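Local coordinates for protein 11R-lipoxygenase (Gersemia fruticosa, PDB 3VF1) that probably adds dioxygen to polyunsaturated fatty acids at a non-heme iron centre, in a calcium-dependent manner, at residues V40-T45 with V104-I109; A212-S217 with P238-G243; H415-L420 with D509-Y514; N525-W530 with E558-F563. All coordinates share one frame; numbering follows the deposited sequence.

Contact 1: V40-T45 with V104-I109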
loop_
_atom_site.group_PDB
_atom_site.type_symbol
_atom_site.label_atom_id
_atom_site.label_comp_id
_atom_site.label_asym_id
_atom_site.label_seq_id
_atom_site.Cartn_x
_atom_site.Cartn_y
_atom_site.Cartn_z
ATOM N N VAL A 40 20.770 -6.222 -29.380
ATOM C CA VAL A 40 21.546 -5.258 -28.610
ATOM C C VAL A 40 23.024 -5.617 -28.667
ATOM O O VAL A 40 23.398 -6.651 -29.218
ATOM C CB VAL A 40 21.106 -5.223 -27.135
ATOM C CG1 VAL A 40 19.643 -4.821 -27.024
ATOM C CG2 VAL A 40 21.346 -6.573 -26.477
ATOM N N SER A 41 23.858 -4.754 -28.099
ATOM C CA SER A 41 25.284 -5.026 -28.000
ATOM C C SER A 41 25.690 -5.079 -26.531
ATOM O O SER A 41 25.137 -4.355 -25.706
ATOM C CB SER A 41 26.088 -3.955 -28.739
ATOM O OG SER A 41 25.836 -2.667 -28.206
ATOM N N ILE A 42 26.652 -5.939 -26.209
ATOM C CA ILE A 42 27.071 -6.125 -24.824
ATOM C C ILE A 42 28.581 -5.965 -24.645
ATOM O O ILE A 42 29.367 -6.739 -25.189
ATOM C CB ILE A 42 26.638 -7.509 -24.290
ATOM C CG1 ILE A 42 27.174 -7.719 -22.873
ATOM C CG2 ILE A 42 27.116 -8.621 -25.217
ATOM C CD1 ILE A 42 26.607 -8.935 -22.180
ATOM N N LYS A 43 28.979 -4.949 -23.883
ATOM C CA LYS A 43 30.388 -4.723 -23.575
ATOM C C LYS A 43 30.697 -5.136 -22.142
ATOM O O LYS A 43 30.172 -4.555 -21.191
ATOM C CB LYS A 43 30.759 -3.251 -23.774
ATOM C CG LYS A 43 32.196 -2.927 -23.377
ATOM C CD LYS A 43 32.583 -1.496 -23.729
ATOM C CE LYS A 43 31.815 -0.482 -22.901
ATOM N NZ LYS A 43 32.324 0.902 -23.113
ATOM N N LEU A 44 31.553 -6.140 -21.989
ATOM C CA LEU A 44 31.938 -6.618 -20.669
ATOM C C LEU A 44 33.009 -5.711 -20.076
ATOM O O LEU A 44 33.747 -5.048 -20.805
ATOM C CB LEU A 44 32.463 -8.050 -20.754
ATOM C CG LEU A 44 31.648 -9.002 -21.634
ATOM C CD1 LEU A 44 32.092 -10.442 -21.421
ATOM C CD2 LEU A 44 30.161 -8.850 -21.364
ATOM N N THR A 45 33.087 -5.680 -18.749
ATOM C CA THR A 45 34.103 -4.893 -18.058
ATOM C C THR A 45 34.634 -5.658 -16.854
ATOM O O THR A 45 33.868 -6.098 -15.997
ATOM C CB THR A 45 33.550 -3.537 -17.586
ATOM O OG1 THR A 45 33.122 -2.770 -18.718
ATOM C CG2 THR A 45 34.616 -2.759 -16.828
ATOM N N VAL A 104 21.436 -11.732 -17.110
ATOM C CA VAL A 104 22.433 -12.219 -18.054
ATOM C C VAL A 104 23.447 -13.096 -17.327
ATOM O O VAL A 104 23.887 -12.773 -16.225
ATOM C CB VAL A 104 23.172 -11.056 -18.742
ATOM C CG1 VAL A 104 24.225 -11.588 -19.703
ATOM C CG2 VAL A 104 22.184 -10.158 -19.471
ATOM N N ILE A 105 23.811 -14.210 -17.951
ATOM C CA ILE A 105 24.779 -15.135 -17.379
ATOM C C ILE A 105 25.955 -15.310 -18.329
ATOM O O ILE A 105 25.791 -15.793 -19.449
ATOM C CB ILE A 105 24.151 -16.513 -17.121
ATOM C CG1 ILE A 105 22.905 -16.373 -16.243
ATOM C CG2 ILE A 105 25.169 -17.447 -16.477
ATOM C CD1 ILE A 105 22.116 -17.654 -16.093
ATOM N N ILE A 106 27.141 -14.919 -17.879
ATOM C CA ILE A 106 28.338 -15.010 -18.707
ATOM C C ILE A 106 29.321 -16.016 -18.127
ATOM O O ILE A 106 29.910 -15.784 -17.072
ATOM C CB ILE A 106 29.033 -13.644 -18.829
ATOM C CG1 ILE A 106 28.046 -12.595 -19.345
ATOM C CG2 ILE A 106 30.240 -13.747 -19.751
ATOM C CD1 ILE A 106 28.618 -11.196 -19.419
ATOM N N GLU A 107 29.496 -17.136 -18.821
ATOM C CA GLU A 107 30.449 -18.155 -18.396
ATOM C C GLU A 107 31.771 -17.999 -19.140
ATOM O O GLU A 107 31.795 -17.830 -20.359
ATOM C CB GLU A 107 29.882 -19.557 -18.623
ATOM C CG GLU A 107 30.840 -20.672 -18.229
ATOM C CD GLU A 107 30.184 -22.039 -18.233
ATOM O OE1 GLU A 107 29.003 -22.133 -18.631
ATOM O OE2 GLU A 107 30.848 -23.019 -17.833
ATOM N N LYS A 108 32.868 -18.051 -18.392
ATOM C CA LYS A 108 34.198 -17.905 -18.967
ATOM C C LYS A 108 35.206 -18.696 -18.146
ATOM O O LYS A 108 34.829 -19.486 -17.282
ATOM C CB LYS A 108 34.599 -16.431 -19.001
ATOM C CG LYS A 108 34.831 -15.823 -17.628
ATOM C CD LYS A 108 35.302 -14.378 -17.725
ATOM C CE LYS A 108 36.750 -14.278 -18.186
ATOM N NZ LYS A 108 37.714 -14.790 -17.171
ATOM N N ILE A 109 36.490 -18.480 -18.420
ATOM C CA ILE A 109 37.553 -19.147 -17.677
ATOM C C ILE A 109 38.697 -18.188 -17.374
ATOM O O ILE A 109 39.173 -17.475 -18.255
ATOM C CB ILE A 109 38.102 -20.371 -18.443
ATOM C CG1 ILE A 109 38.489 -19.974 -19.870
ATOM C CG2 ILE A 109 37.074 -21.491 -18.457
ATOM C CD1 ILE A 109 38.920 -21.132 -20.744
#

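Contact 2: A212-S217 with P238-G243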
loop_
_atom_site.group_PDB
_atom_site.type_symbol
_atom_site.label_atom_id
_atom_site.label_comp_id
_atom_site.label_asym_id
_atom_site.label_seq_id
_atom_site.Cartn_x
_atom_site.Cartn_y
_atom_site.Cartn_z
ATOM N N ALA A 212 -21.442 -2.342 -17.135
ATOM C CA ALA A 212 -21.803 -3.491 -17.953
ATOM C C ALA A 212 -20.912 -4.695 -17.664
ATOM O O ALA A 212 -21.358 -5.838 -17.764
ATOM C CB ALA A 212 -21.728 -3.122 -19.419
ATOM N N ASN A 213 -19.655 -4.441 -17.311
ATOM C CA ASN A 213 -18.735 -5.521 -16.970
ATOM C C ASN A 213 -19.212 -6.301 -15.749
ATOM O O ASN A 213 -18.925 -7.489 -15.612
ATOM C CB ASN A 213 -17.325 -4.978 -16.725
ATOM C CG ASN A 213 -16.617 -4.591 -18.013
ATOM O OD1 ASN A 213 -16.949 -5.088 -19.091
ATOM N ND2 ASN A 213 -15.631 -3.706 -17.905
ATOM N N LEU A 214 -19.943 -5.627 -14.868
ATOM C CA LEU A 214 -20.481 -6.262 -13.670
ATOM C C LEU A 214 -21.904 -6.767 -13.897
ATOM O O LEU A 214 -22.505 -7.369 -13.008
ATOM C CB LEU A 214 -20.465 -5.278 -12.499
ATOM C CG LEU A 214 -19.100 -4.700 -12.127
ATOM C CD1 LEU A 214 -19.240 -3.708 -10.984
ATOM C CD2 LEU A 214 -18.123 -5.810 -11.762
ATOM N N GLY A 215 -22.443 -6.512 -15.085
ATOM C CA GLY A 215 -23.791 -6.938 -15.418
ATOM C C GLY A 215 -24.844 -6.063 -14.763
ATOM O O GLY A 215 -25.933 -6.533 -14.432
ATOM N N LEU A 216 -24.520 -4.784 -14.586
ATOM C CA LEU A 216 -25.402 -3.856 -13.887
ATOM C C LEU A 216 -25.638 -2.571 -14.678
ATOM O O LEU A 216 -25.984 -1.537 -14.104
ATOM C CB LEU A 216 -24.809 -3.509 -12.520
ATOM C CG LEU A 216 -24.644 -4.676 -11.546
ATOM C CD1 LEU A 216 -23.844 -4.248 -10.325
ATOM C CD2 LEU A 216 -26.000 -5.215 -11.134
ATOM N N SER A 217 -25.457 -2.632 -15.994
ATOM C CA SER A 217 -25.583 -1.445 -16.834
ATOM C C SER A 217 -27.010 -0.900 -16.835
ATOM O O SER A 217 -27.238 0.261 -17.174
ATOM C CB SER A 217 -25.135 -1.745 -18.266
ATOM O OG SER A 217 -26.005 -2.667 -18.899
ATOM N N PRO A 238 -22.270 -12.659 -10.452
ATOM C CA PRO A 238 -21.183 -13.615 -10.689
ATOM C C PRO A 238 -19.893 -12.930 -11.137
ATOM O O PRO A 238 -18.823 -13.534 -11.063
ATOM C CB PRO A 238 -21.739 -14.504 -11.804
ATOM C CG PRO A 238 -23.217 -14.429 -11.637
ATOM C CD PRO A 238 -23.494 -13.026 -11.188
ATOM N N ALA A 239 -19.997 -11.684 -11.595
ATOM C CA ALA A 239 -18.823 -10.913 -11.987
ATOM C C ALA A 239 -17.940 -10.632 -10.772
ATOM O O ALA A 239 -16.727 -10.463 -10.897
ATOM C CB ALA A 239 -19.240 -9.616 -12.656
ATOM N N ILE A 240 -18.560 -10.578 -9.597
ATOM C CA ILE A 240 -17.826 -10.449 -8.344
ATOM C C ILE A 240 -17.467 -11.846 -7.854
ATOM O O ILE A 240 -18.307 -12.559 -7.304
ATOM C CB ILE A 240 -18.658 -9.728 -7.271
ATOM C CG1 ILE A 240 -19.254 -8.434 -7.833
ATOM C CG2 ILE A 240 -17.806 -9.437 -6.044
ATOM C CD1 ILE A 240 -18.222 -7.465 -8.363
ATOM N N LYS A 241 -16.212 -12.233 -8.054
ATOM C CA LYS A 241 -15.797 -13.618 -7.850
ATOM C C LYS A 241 -15.655 -14.005 -6.380
ATOM O O LYS A 241 -15.713 -15.188 -6.041
ATOM C CB LYS A 241 -14.492 -13.886 -8.601
ATOM C CG LYS A 241 -14.607 -13.622 -10.092
ATOM C CD LYS A 241 -13.402 -14.132 -10.865
ATOM C CE LYS A 241 -13.555 -13.870 -12.357
ATOM N NZ LYS A 241 -14.795 -14.485 -12.920
ATOM N N SER A 242 -15.471 -13.018 -5.510
ATOM C CA SER A 242 -15.379 -13.291 -4.080
ATOM C C SER A 242 -16.740 -13.689 -3.508
ATOM O O SER A 242 -16.821 -14.265 -2.425
ATOM C CB SER A 242 -14.826 -12.079 -3.328
ATOM O OG SER A 242 -15.593 -10.917 -3.582
ATOM N N GLY A 243 -17.805 -13.377 -4.241
ATOM C CA GLY A 243 -19.147 -13.762 -3.840
ATOM C C GLY A 243 -19.776 -12.804 -2.846
ATOM O O GLY A 243 -19.305 -11.681 -2.662
#

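Contact 3: H415-L420 with D509-Y514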
loop_
_atom_site.group_PDB
_atom_site.type_symbol
_atom_site.label_atom_id
_atom_site.label_comp_id
_atom_site.label_asym_id
_atom_site.label_seq_id
_atom_site.Cartn_x
_atom_site.Cartn_y
_atom_site.Cartn_z
ATOM N N HIS A 415 23.823 -1.190 -4.556
ATOM C CA HIS A 415 23.667 -0.999 -3.118
ATOM C C HIS A 415 22.684 -2.025 -2.544
ATOM O O HIS A 415 21.627 -2.269 -3.128
ATOM C CB HIS A 415 23.163 0.418 -2.847
ATOM C CG HIS A 415 23.355 0.873 -1.434
ATOM N ND1 HIS A 415 22.828 0.198 -0.355
ATOM C CD2 HIS A 415 24.004 1.946 -0.924
ATOM C CE1 HIS A 415 23.151 0.829 0.759
ATOM N NE2 HIS A 415 23.864 1.894 0.443
ATOM N N PRO A 416 23.029 -2.633 -1.396
ATOM C CA PRO A 416 22.189 -3.679 -0.793
ATOM C C PRO A 416 20.783 -3.211 -0.414
ATOM O O PRO A 416 19.834 -3.980 -0.536
ATOM C CB PRO A 416 22.975 -4.084 0.461
ATOM C CG PRO A 416 23.900 -2.947 0.730
ATOM C CD PRO A 416 24.254 -2.402 -0.614
ATOM N N VAL A 417 20.658 -1.970 0.047
ATOM C CA VAL A 417 19.361 -1.414 0.422
ATOM C C VAL A 417 18.465 -1.221 -0.799
ATOM O O VAL A 417 17.255 -1.425 -0.721
ATOM C CB VAL A 417 19.518 -0.073 1.162
ATOM C CG1 VAL A 417 18.167 0.608 1.337
ATOM C CG2 VAL A 417 20.187 -0.291 2.507
ATOM N N TRP A 418 19.059 -0.828 -1.922
ATOM C CA TRP A 418 18.307 -0.716 -3.167
ATOM C C TRP A 418 17.704 -2.065 -3.536
ATOM O O TRP A 418 16.547 -2.149 -3.950
ATOM C CB TRP A 418 19.202 -0.230 -4.308
ATOM C CG TRP A 418 18.614 -0.511 -5.657
ATOM C CD1 TRP A 418 18.738 -1.662 -6.380
ATOM C CD2 TRP A 418 17.797 0.367 -6.440
ATOM N NE1 TRP A 418 18.055 -1.554 -7.567
ATOM C CE2 TRP A 418 17.468 -0.318 -7.628
ATOM C CE3 TRP A 418 17.313 1.665 -6.254
ATOM C CZ2 TRP A 418 16.680 0.253 -8.624
ATOM C CZ3 TRP A 418 16.531 2.229 -7.245
ATOM C CH2 TRP A 418 16.223 1.524 -8.415
ATOM N N LYS A 419 18.498 -3.121 -3.389
ATOM C CA LYS A 419 18.047 -4.472 -3.695
ATOM C C LYS A 419 16.956 -4.900 -2.724
ATOM O O LYS A 419 16.001 -5.578 -3.103
ATOM C CB LYS A 419 19.215 -5.456 -3.611
ATOM C CG LYS A 419 20.323 -5.210 -4.621
ATOM C CD LYS A 419 21.447 -6.218 -4.443
ATOM C CE LYS A 419 22.576 -5.991 -5.435
ATOM N NZ LYS A 419 22.163 -6.259 -6.841
ATOM N N LEU A 420 17.110 -4.499 -1.467
ATOM C CA LEU A 420 16.162 -4.862 -0.423
ATOM C C LEU A 420 14.779 -4.279 -0.695
ATOM O O LEU A 420 13.773 -4.985 -0.632
ATOM C CB LEU A 420 16.663 -4.368 0.935
ATOM C CG LEU A 420 15.759 -4.679 2.131
ATOM C CD1 LEU A 420 15.696 -6.180 2.385
ATOM C CD2 LEU A 420 16.234 -3.940 3.369
ATOM N N ASP A 509 18.702 -9.004 9.446
ATOM C CA ASP A 509 19.632 -9.997 8.921
ATOM C C ASP A 509 20.368 -9.453 7.702
ATOM O O ASP A 509 21.589 -9.556 7.611
ATOM C CB ASP A 509 18.896 -11.288 8.554
ATOM C CG ASP A 509 18.400 -12.043 9.772
ATOM O OD1 ASP A 509 18.818 -11.699 10.897
ATOM O OD2 ASP A 509 17.599 -12.988 9.601
ATOM N N ILE A 510 19.621 -8.868 6.771
ATOM C CA ILE A 510 20.206 -8.321 5.553
ATOM C C ILE A 510 21.192 -7.207 5.876
ATOM O O ILE A 510 22.312 -7.190 5.369
ATOM C CB ILE A 510 19.122 -7.761 4.611
ATOM C CG1 ILE A 510 18.220 -8.890 4.101
ATOM C CG2 ILE A 510 19.758 -7.020 3.442
ATOM C CD1 ILE A 510 18.956 -9.978 3.343
ATOM N N ILE A 511 20.773 -6.277 6.726
ATOM C CA ILE A 511 21.595 -5.122 7.064
ATOM C C ILE A 511 22.881 -5.520 7.789
ATOM O O ILE A 511 23.927 -4.906 7.586
ATOM C CB ILE A 511 20.808 -4.117 7.927
ATOM C CG1 ILE A 511 19.685 -3.480 7.105
ATOM C CG2 ILE A 511 21.730 -3.036 8.481
ATOM C CD1 ILE A 511 20.163 -2.700 5.896
ATOM N N GLN A 512 22.807 -6.547 8.628
ATOM C CA GLN A 512 23.976 -6.980 9.389
ATOM C C GLN A 512 24.946 -7.804 8.543
ATOM O O GLN A 512 26.060 -8.094 8.973
ATOM C CB GLN A 512 23.551 -7.763 10.634
ATOM C CG GLN A 512 22.930 -6.883 11.709
ATOM C CD GLN A 512 22.664 -7.629 13.003
ATOM O OE1 GLN A 512 22.899 -8.834 13.100
ATOM N NE2 GLN A 512 22.173 -6.911 14.007
ATOM N N ILE A 513 24.521 -8.175 7.339
ATOM C CA ILE A 513 25.404 -8.851 6.395
ATOM C C ILE A 513 26.387 -7.863 5.776
ATOM O O ILE A 513 27.537 -8.211 5.499
ATOM C CB ILE A 513 24.605 -9.535 5.263
ATOM C CG1 ILE A 513 23.939 -10.814 5.778
ATOM C CG2 ILE A 513 25.515 -9.874 4.089
ATOM C CD1 ILE A 513 22.969 -11.439 4.795
ATOM N N TYR A 514 25.936 -6.629 5.566
ATOM C CA TYR A 514 26.733 -5.629 4.859
ATOM C C TYR A 514 27.286 -4.544 5.783
ATOM O O TYR A 514 28.368 -4.009 5.540
ATOM C CB TYR A 514 25.899 -5.005 3.740
ATOM C CG TYR A 514 25.395 -6.032 2.755
ATOM C CD1 TYR A 514 26.200 -6.477 1.717
ATOM C CD2 TYR A 514 24.124 -6.572 2.876
ATOM C CE1 TYR A 514 25.751 -7.426 0.821
ATOM C CE2 TYR A 514 23.663 -7.521 1.983
ATOM C CZ TYR A 514 24.481 -7.943 0.957
ATOM O OH TYR A 514 24.032 -8.888 0.065
#

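Contact 4: N525-W530 with E558-F563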
loop_
_atom_site.group_PDB
_atom_site.type_symbol
_atom_site.label_atom_id
_atom_site.label_comp_id
_atom_site.label_asym_id
_atom_site.label_seq_id
_atom_site.Cartn_x
_atom_site.Cartn_y
_atom_site.Cartn_z
ATOM N N ASN A 525 27.994 7.136 2.413
ATOM C CA ASN A 525 27.524 8.414 1.891
ATOM C C ASN A 525 26.224 8.294 1.098
ATOM O O ASN A 525 25.462 9.256 0.998
ATOM C CB ASN A 525 28.606 9.051 1.018
ATOM C CG ASN A 525 28.992 8.178 -0.162
ATOM O OD1 ASN A 525 29.590 7.115 0.006
ATOM N ND2 ASN A 525 28.658 8.628 -1.365
ATOM N N GLU A 526 25.969 7.115 0.541
ATOM C CA GLU A 526 24.819 6.922 -0.337
ATOM C C GLU A 526 23.499 6.766 0.425
ATOM O O GLU A 526 22.469 7.279 -0.008
ATOM C CB GLU A 526 25.057 5.731 -1.268
ATOM C CG GLU A 526 26.092 6.020 -2.343
ATOM C CD GLU A 526 26.446 4.804 -3.176
ATOM O OE1 GLU A 526 26.022 3.684 -2.819
ATOM O OE2 GLU A 526 27.152 4.969 -4.193
ATOM N N ILE A 527 23.526 6.064 1.554
ATOM C CA ILE A 527 22.327 5.923 2.372
ATOM C C ILE A 527 22.030 7.242 3.075
ATOM O O ILE A 527 20.876 7.550 3.377
ATOM C CB ILE A 527 22.467 4.801 3.426
ATOM C CG1 ILE A 527 21.087 4.327 3.892
ATOM C CG2 ILE A 527 23.290 5.272 4.615
ATOM C CD1 ILE A 527 20.288 3.605 2.824
ATOM N N GLN A 528 23.078 8.019 3.331
ATOM C CA GLN A 528 22.927 9.320 3.971
ATOM C C GLN A 528 22.284 10.314 3.010
ATOM O O GLN A 528 21.526 11.190 3.425
ATOM C CB GLN A 528 24.284 9.842 4.448
ATOM C CG GLN A 528 24.993 8.910 5.420
ATOM C CD GLN A 528 24.216 8.694 6.704
ATOM O OE1 GLN A 528 23.373 9.505 7.076
ATOM N NE2 GLN A 528 24.498 7.591 7.385
ATOM N N ASP A 529 22.592 10.179 1.723
ATOM C CA ASP A 529 21.946 10.988 0.697
ATOM C C ASP A 529 20.477 10.599 0.610
ATOM O O ASP A 529 19.600 11.452 0.475
ATOM C CB ASP A 529 22.617 10.778 -0.664
ATOM C CG ASP A 529 24.041 11.300 -0.702
ATOM O OD1 ASP A 529 24.352 12.237 0.063
ATOM O OD2 ASP A 529 24.847 10.776 -1.500
ATOM N N TRP A 530 20.225 9.298 0.692
ATOM C CA TRP A 530 18.873 8.761 0.626
ATOM C C TRP A 530 17.988 9.345 1.722
ATOM O O TRP A 530 16.940 9.926 1.439
ATOM C CB TRP A 530 18.917 7.236 0.745
ATOM C CG TRP A 530 17.583 6.579 0.600
ATOM C CD1 TRP A 530 16.810 6.540 -0.521
ATOM C CD2 TRP A 530 16.867 5.853 1.607
ATOM N NE1 TRP A 530 15.656 5.839 -0.277
ATOM C CE2 TRP A 530 15.667 5.406 1.024
ATOM C CE3 TRP A 530 17.125 5.538 2.945
ATOM C CZ2 TRP A 530 14.724 4.663 1.731
ATOM C CZ3 TRP A 530 16.188 4.799 3.645
ATOM C CH2 TRP A 530 15.002 4.371 3.037
ATOM N N GLU A 558 20.523 0.203 14.072
ATOM C CA GLU A 558 19.177 0.010 14.600
ATOM C C GLU A 558 18.192 1.008 13.994
ATOM O O GLU A 558 17.079 0.639 13.627
ATOM C CB GLU A 558 19.173 0.113 16.128
ATOM C CG GLU A 558 19.788 -1.091 16.829
ATOM C CD GLU A 558 21.287 -1.207 16.597
ATOM O OE1 GLU A 558 21.958 -0.157 16.484
ATOM O OE2 GLU A 558 21.793 -2.348 16.526
ATOM N N GLU A 559 18.602 2.267 13.890
ATOM C CA GLU A 559 17.773 3.287 13.254
ATOM C C GLU A 559 17.475 2.904 11.814
ATOM O O GLU A 559 16.351 3.065 11.338
ATOM C CB GLU A 559 18.472 4.647 13.276
ATOM C CG GLU A 559 18.555 5.295 14.646
ATOM C CD GLU A 559 19.259 6.640 14.606
ATOM O OE1 GLU A 559 19.323 7.248 13.515
ATOM O OE2 GLU A 559 19.749 7.087 15.666
ATOM N N LEU A 560 18.492 2.401 11.123
ATOM C CA LEU A 560 18.361 2.022 9.723
ATOM C C LEU A 560 17.379 0.863 9.558
ATOM O O LEU A 560 16.522 0.883 8.676
ATOM C CB LEU A 560 19.727 1.635 9.154
ATOM C CG LEU A 560 19.744 1.172 7.697
ATOM C CD1 LEU A 560 19.126 2.224 6.790
ATOM C CD2 LEU A 560 21.164 0.854 7.262
ATOM N N VAL A 561 17.508 -0.144 10.415
ATOM C CA VAL A 561 16.639 -1.312 10.354
ATOM C C VAL A 561 15.184 -0.925 10.606
ATOM O O VAL A 561 14.287 -1.351 9.881
ATOM C CB VAL A 561 17.065 -2.386 11.375
ATOM C CG1 VAL A 561 16.007 -3.478 11.479
ATOM C CG2 VAL A 561 18.412 -2.979 10.986
ATOM N N HIS A 562 14.953 -0.116 11.634
ATOM C CA HIS A 562 13.595 0.285 11.982
ATOM C C HIS A 562 12.916 0.991 10.817
ATOM O O HIS A 562 11.819 0.616 10.409
ATOM C CB HIS A 562 13.591 1.204 13.202
ATOM C CG HIS A 562 12.224 1.676 13.591
ATOM N ND1 HIS A 562 11.318 0.870 14.246
ATOM C CD2 HIS A 562 11.604 2.864 13.402
ATOM C CE1 HIS A 562 10.201 1.546 14.453
ATOM N NE2 HIS A 562 10.347 2.757 13.949
ATOM N N PHE A 563 13.574 2.016 10.284
ATOM C CA PHE A 563 12.994 2.806 9.206
ATOM C C PHE A 563 12.649 1.932 8.005
ATOM O O PHE A 563 11.615 2.122 7.372
ATOM C CB PHE A 563 13.947 3.923 8.780
ATOM C CG PHE A 563 13.315 4.940 7.875
ATOM C CD1 PHE A 563 12.679 6.053 8.400
ATOM C CD2 PHE A 563 13.348 4.781 6.500
ATOM C CE1 PHE A 563 12.093 6.990 7.571
ATOM C CE2 PHE A 563 12.765 5.716 5.665
ATOM C CZ PHE A 563 12.136 6.822 6.202
#

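Contact 1: V40-T45 with V104-I109
The strand bearing Ile42 and Leu44 passes the one bearing Val104 and Ile106 at a signed crossing angle of -56°, with the short axes 11.2 Å apart at their closest. That spacing is too wide for backbone pairing, and no hydrogen bond joins the two segments: they belong to different layers of a beta sandwich, the fold of PLAT domains, and meet through side chains alone. The alternation of a beta strand turns every second residue inward, which is why Ile42 and Leu44 face Val104 and Ile106. Most of the contact converges on one methyl group, Ile106 CD1. It is met tip to tip by Leu44 CD2 at 3.4 Å, a tight approach, and by Ile42 CD1 at 4.1 Å. Leu44 CD1 also lies 4.1 Å from Ile106 CG2, so the leucine fork takes in both branches of the isoleucine. With its CG1 opposite the backbone N (chi1 176°) and an extended chain beyond, Ile42 carries CD1 far enough to lie 4.3 Å from Val104 CG1 as well. All four side chains are buried. Around them, Ile83 of strand 83-90 touches both Leu44 and Ile106, while Leu88 of the same strand meets Ile42. From the other layer, Tyr22 of strand 20-28 packs on Leu44 and Phe121 of strand 116-124 on Ile106, continuing the apolar interior between the sheets.

Contact 2: A212-S217 with P238-G243
Leu214 meets Ala239 and Ile240 just where helix 208-213 gives way to loop, through a Schellman motif whose glycine is Gly215. The case illustrates how a helix end and a distant loop can be fitted together with few contacts in the lipoxygenase part of the chain. Hydrogen bonds shape each partner separately and none runs directly between them. Gly215 N returns to Ala212 O at 3.0 Å, one of the two bonds of the motif, and the positive phi of Gly215 (76°) is one that glycine adopts readily. On the other side, a type I turn from Ile240 to Gly243 is closed by Gly243 N bonding to Ile240 O at 3.2 Å. An indirect polar link does exist: the hydroxyl of Thr237 is hydrogen-bonded both to Leu214 O and to Ala239 N, tying the two backbones through one side chain. The van der Waals contacts fall into two groups. In the first, the methyl of Ala239 is directed at the helix end and rests against main-chain atoms, with CB 3.7 Å from Asn213 O and equally far from Leu214 CA. The second is purely apolar and more deeply buried. Here Leu214 and Ile240 both lie on Val626 of helix 619-632, which forms a common floor, and Met583 of helix 582-586 also touches Ile240. The second torsion of Ile240 (chi2 -58°) folds its chain back, and the terminal CD1 comes at a slant to within 3.8 Å of Leu214 CD2.

Contact 3: H415-L420 with D509-Y514
The ring of Tyr514 is covered on both faces: Pro416 CB lies over one in a CH-pi contact, 3.8 Å from the centroid, and Ile513 CG2 lies 3.6 Å above the centre of the opposite one. Pro416 CG continues this cover toward the root of the side chain, 4.0 Å from Tyr514 CG. The imidazole of His415 is used at its edge, where ND1 accepts a hydrogen bond from Val417 N in the ring plane (3.1 Å, 156° at the hydrogen), a capping bond made by His415 from the N-cap position of helix 416-425; NE2 is hydrogen-bonded to Asp524. The two helical segments run antiparallel, at 162°, as neighbours in the largely helical lipoxygenase domain. Further along them the contact is aliphatic. Val417 CG2 lies 4.2 Å from Ile511 CD1, and Leu420, its CG trans to the backbone N (chi1 180°), presents CD1 to Ile510 CG1 at 4.1 Å. Putting a leucine in place of Tyr514 would probably deprive Pro416 of its aromatic face and leave Asp652 without the phenol hydroxyl that is hydrogen-bonded to it. Beyond the ring, Phe650 from a loop and Ala655 of helix 653-676 also touch Tyr514.

Contact 4: N525-W530 with E558-F563
Ile527, which packs on Leu560, has its backbone N hydrogen-bonded to Asp524 OD1, and the same oxygen takes a second, weak bond from Glu526 N. This grip on the first turn of helix 525-538 is local; across to helix 557-579 there is no hydrogen bond, and the pair exemplifies helices joined by apolar and aromatic side chains alone. Two points of contact, one helical turn apart, carry it. At the first, Ile527 CG1 lies 4.1 Å from Leu560 CD1, the two chains meeting aslant. At the second, Trp530 extends its indole away from its own helix, with CG anti to the backbone N (chi1 -176°), and the far corner of the six-membered ring reaches Phe563. Trp530 CH2 is 3.7 Å from Phe563 CE2 and arrives at the edge of the phenyl ring, near its plane. The ring planes are almost perpendicular, at 88°, with centroids 5.8 Å apart. Replacement of Trp530 by an alanine would probably open a gap beside that edge and leave Phe563 less restrained on this side. Trp530 is also bounded by Ser407 of helix 369-410 and Leu421 of helix 416-425, and its carbonyl is hydrogen-bonded to Ser406. Helix 416-425 further supplies Val417 against Ile527, while Ile511 of helix 491-514 packs on Leu560, so that helices 369-410, 416-425 and 491-514 all border the contact.

In the fold
Along the chain the four contacts follow one another without overlap. Contact 1 stands apart in the PLAT beta sandwich, where calcium sites are predicted; its centre is 26 Å from that of contact 3. Contacts 3 and 4, with centres 11 Å apart, touch directly: helices 416-425 and 491-514 of the former pack against helices 525-538 and 557-579 of the latter, forming one continuous helical core. Helix 557-579 goes on to supply His575 and Asn579 to the iron. Contact 2 lies across the centre of the chain from this pair, about 30 Å from contact 3 between nearest atoms. The set thus samples both domains and two remote regions of the probably catalytic one.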